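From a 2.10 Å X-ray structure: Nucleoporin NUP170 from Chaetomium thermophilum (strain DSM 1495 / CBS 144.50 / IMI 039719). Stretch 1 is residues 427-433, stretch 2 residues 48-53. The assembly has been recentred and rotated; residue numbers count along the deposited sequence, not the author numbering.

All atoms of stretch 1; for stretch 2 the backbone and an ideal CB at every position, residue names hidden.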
# COMPACT_ATOMS: atom_id res chain seq x y z
N GLU A 427 16.12 1.00 -7.69
CA GLU A 427 15.64 1.12 -6.31
C GLU A 427 16.37 2.24 -5.59
O GLU A 427 17.53 2.55 -5.88
CB GLU A 427 15.84 -0.18 -5.52
CG GLU A 427 14.80 -1.26 -5.80
CD GLU A 427 14.91 -2.44 -4.85
OE1 GLU A 427 14.05 -2.57 -3.96
OE2 GLU A 427 15.86 -3.24 -5.00
N GLN A 428 15.66 2.85 -4.64
CA GLN A 428 16.24 3.74 -3.63
C GLN A 428 16.24 3.00 -2.30
O GLN A 428 15.21 2.45 -1.90
CB GLN A 428 15.43 5.04 -3.52
CG GLN A 428 15.45 5.93 -4.75
CD GLN A 428 16.74 6.72 -4.89
OE1 GLN A 428 17.30 7.19 -3.90
NE2 GLN A 428 17.21 6.87 -6.12
N GLY A 429 17.39 2.99 -1.62
CA GLY A 429 17.54 2.21 -0.41
C GLY A 429 18.15 3.02 0.72
O GLY A 429 18.75 4.08 0.51
N THR A 430 17.99 2.50 1.93
CA THR A 430 18.56 3.12 3.12
C THR A 430 18.63 2.10 4.25
O THR A 430 17.91 1.09 4.24
CB THR A 430 17.74 4.35 3.56
OG1 THR A 430 18.42 5.02 4.63
CG2 THR A 430 16.35 3.93 4.03
N TRP A 431 19.49 2.39 5.22
CA TRP A 431 19.67 1.56 6.41
C TRP A 431 19.14 2.31 7.63
O TRP A 431 19.60 3.41 7.93
CB TRP A 431 21.15 1.23 6.63
CG TRP A 431 21.69 0.16 5.75
CD1 TRP A 431 22.41 0.33 4.61
CD2 TRP A 431 21.59 -1.25 5.96
NE1 TRP A 431 22.75 -0.89 4.08
CE2 TRP A 431 22.26 -1.88 4.89
CE3 TRP A 431 20.99 -2.05 6.94
CZ2 TRP A 431 22.35 -3.26 4.77
CZ3 TRP A 431 21.07 -3.43 6.82
CH2 TRP A 431 21.75 -4.02 5.75
N ILE A 432 18.19 1.69 8.33
CA ILE A 432 17.64 2.24 9.57
C ILE A 432 18.18 1.40 10.72
O ILE A 432 17.96 0.19 10.77
CB ILE A 432 16.10 2.24 9.56
CG1 ILE A 432 15.61 3.27 8.54
CG2 ILE A 432 15.55 2.55 10.95
CD1 ILE A 432 14.14 3.16 8.22
N GLU A 433 18.89 2.06 11.64
CA GLU A 433 19.52 1.38 12.76
C GLU A 433 18.56 1.33 13.95
O GLU A 433 17.96 2.35 14.31
CB GLU A 433 20.81 2.08 13.16
CG GLU A 433 21.57 1.40 14.29
CD GLU A 433 22.91 2.03 14.57
OE1 GLU A 433 23.23 3.07 13.95
OE2 GLU A 433 23.66 1.50 15.42
N UNK A 48 16.37 10.32 1.86
CA UNK A 48 16.04 9.02 2.41
C UNK A 48 14.66 8.59 1.92
O UNK A 48 13.72 9.39 1.96
CB UNK A 48 16.09 9.05 3.94
N UNK A 49 14.49 7.35 1.43
CA UNK A 49 13.17 6.93 0.97
C UNK A 49 12.19 6.63 2.10
O UNK A 49 10.98 6.67 1.87
CB UNK A 49 13.31 5.69 0.08
N UNK A 50 12.69 6.33 3.29
CA UNK A 50 11.88 6.07 4.47
C UNK A 50 12.54 6.75 5.66
O UNK A 50 13.73 7.07 5.62
CB UNK A 50 11.71 4.57 4.71
N UNK A 51 11.77 6.95 6.73
CA UNK A 51 12.38 7.43 7.97
C UNK A 51 11.44 7.16 9.13
O UNK A 51 10.22 7.05 8.96
CB UNK A 51 12.71 8.92 7.88
N UNK A 52 12.04 7.03 10.32
CA UNK A 52 11.29 6.78 11.55
C UNK A 52 10.66 8.08 12.01
O UNK A 52 11.34 9.11 12.12
CB UNK A 52 12.19 6.20 12.64
N UNK A 53 9.36 8.04 12.32
CA UNK A 53 8.63 9.25 12.71
C UNK A 53 8.33 9.26 14.21
O UNK A 53 8.28 10.33 14.82
CB UNK A 53 7.33 9.36 11.92

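Stretch 1 is a strand, residues 427-433, and its side chains alternate. Q428, T430 and I432 point their CA-to-CB bonds toward stretch 2, while E427, W431 and E433 are out of its reach. The strand axes run at 29° and come no closer than 8.2 Å. No hydrogen bond joins the two stretches, so the contact is packing, partly of side chains against backbone.

Position 48 lies in the loop before the strand, nearest to T430. Its CA-to-CB bond points sideways, and the ideal CB is 4.7 Å from T430 OG1. Phi and psi of -57° and 132° are open to most residues. A small side chain would fit, and a longer one could run past the threonine. The deposited residue is A48. Its methyl adds little to the contact.

Position 49 faces stretch 1 directly. The ideal CB is 4.2 Å from Q428 CB and 5.3 Å from T430 CG2. What lies ahead is the aliphatic base of Q428, the backbone of residues 428 and 429, and the threonine methyl. A compact apolar side chain would suit this surface; alanine, valine or proline are all plausible. Phi is -75°, which proline accepts, and the extended conformation of 48 is one often found before proline. The residue is P49, and it has the largest covered area of stretch 2. Its ring packs against the strand: CD is 3.7 Å from T430 CG2, and CG is 3.8 Å from the backbone atom Q428 O. The ring brings only carbon to that oxygen, so this is a packing contact.

Position 50 begins the strand, with phi and psi of -139° and 161°. CA-to-CB points sideways, yet the ideal CB is 4.5 Å from I432 CD1 and 4.7 Å from T430 CG2. Two methyls favour an apolar residue, and leucine, isoleucine, valine or an aromatic would all be reasonable. It is F50, with chi1 in the m well. F50 CB meets I432 CD1 at 4.4 Å, a loose apolar contact. The backbone atom F50 O is 4.4 Å from T430 CG2.

Position 51 points away, and its ideal CB has no atom of stretch 1 within 5.5 Å. Stretch 1 therefore sets little preference, and polar or apolar residues could serve. The residue is H51, chi1 p; its nearest side-chain atom, H51 CB, is 5.9 Å from I432 CD1.

Position 52 turns back toward stretch 1. The ideal CB is 5.2 Å from I432 CG2, leaving room for another carbon or two. Extended backbone angles and an aliphatic neighbour suit valine, isoleucine or leucine, though a longer side chain with an aliphatic stem could also fit. V52 is found, with chi1 t. Its CG2 reaches I432 CG2 at 3.8 Å, so I432 touches both F50 and V52.

Position 53 is out of reach, and stretch 1 gives no guide to its identity. The residue is V53, chi1 m; V53 CG1 comes no nearer than 9.5 Å, to I432 CD1.

Stretch 2 48-53: APFHVV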
# COMPACT_ATOMS: atom_id res chain seq x y z
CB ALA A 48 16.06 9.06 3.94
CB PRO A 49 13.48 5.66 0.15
CG PRO A 49 14.70 5.11 0.80
CD PRO A 49 15.50 6.29 1.27
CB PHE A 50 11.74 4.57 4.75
CG PHE A 50 11.16 3.78 3.60
CD1 PHE A 50 9.83 3.40 3.61
CD2 PHE A 50 11.96 3.39 2.54
CE1 PHE A 50 9.29 2.67 2.56
CE2 PHE A 50 11.43 2.65 1.49
CZ PHE A 50 10.10 2.29 1.51
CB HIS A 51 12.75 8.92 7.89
CG HIS A 51 11.58 9.85 7.81
ND1 HIS A 51 10.44 9.56 7.09
CD2 HIS A 51 11.39 11.08 8.34
CE1 HIS A 51 9.59 10.57 7.20
NE2 HIS A 51 10.14 11.50 7.95
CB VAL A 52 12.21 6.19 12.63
CG1 VAL A 52 11.43 5.91 13.91
CG2 VAL A 52 12.90 4.93 12.13
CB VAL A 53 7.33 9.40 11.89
CG1 VAL A 53 7.66 9.76 10.45
CG2 VAL A 53 6.48 8.14 11.95
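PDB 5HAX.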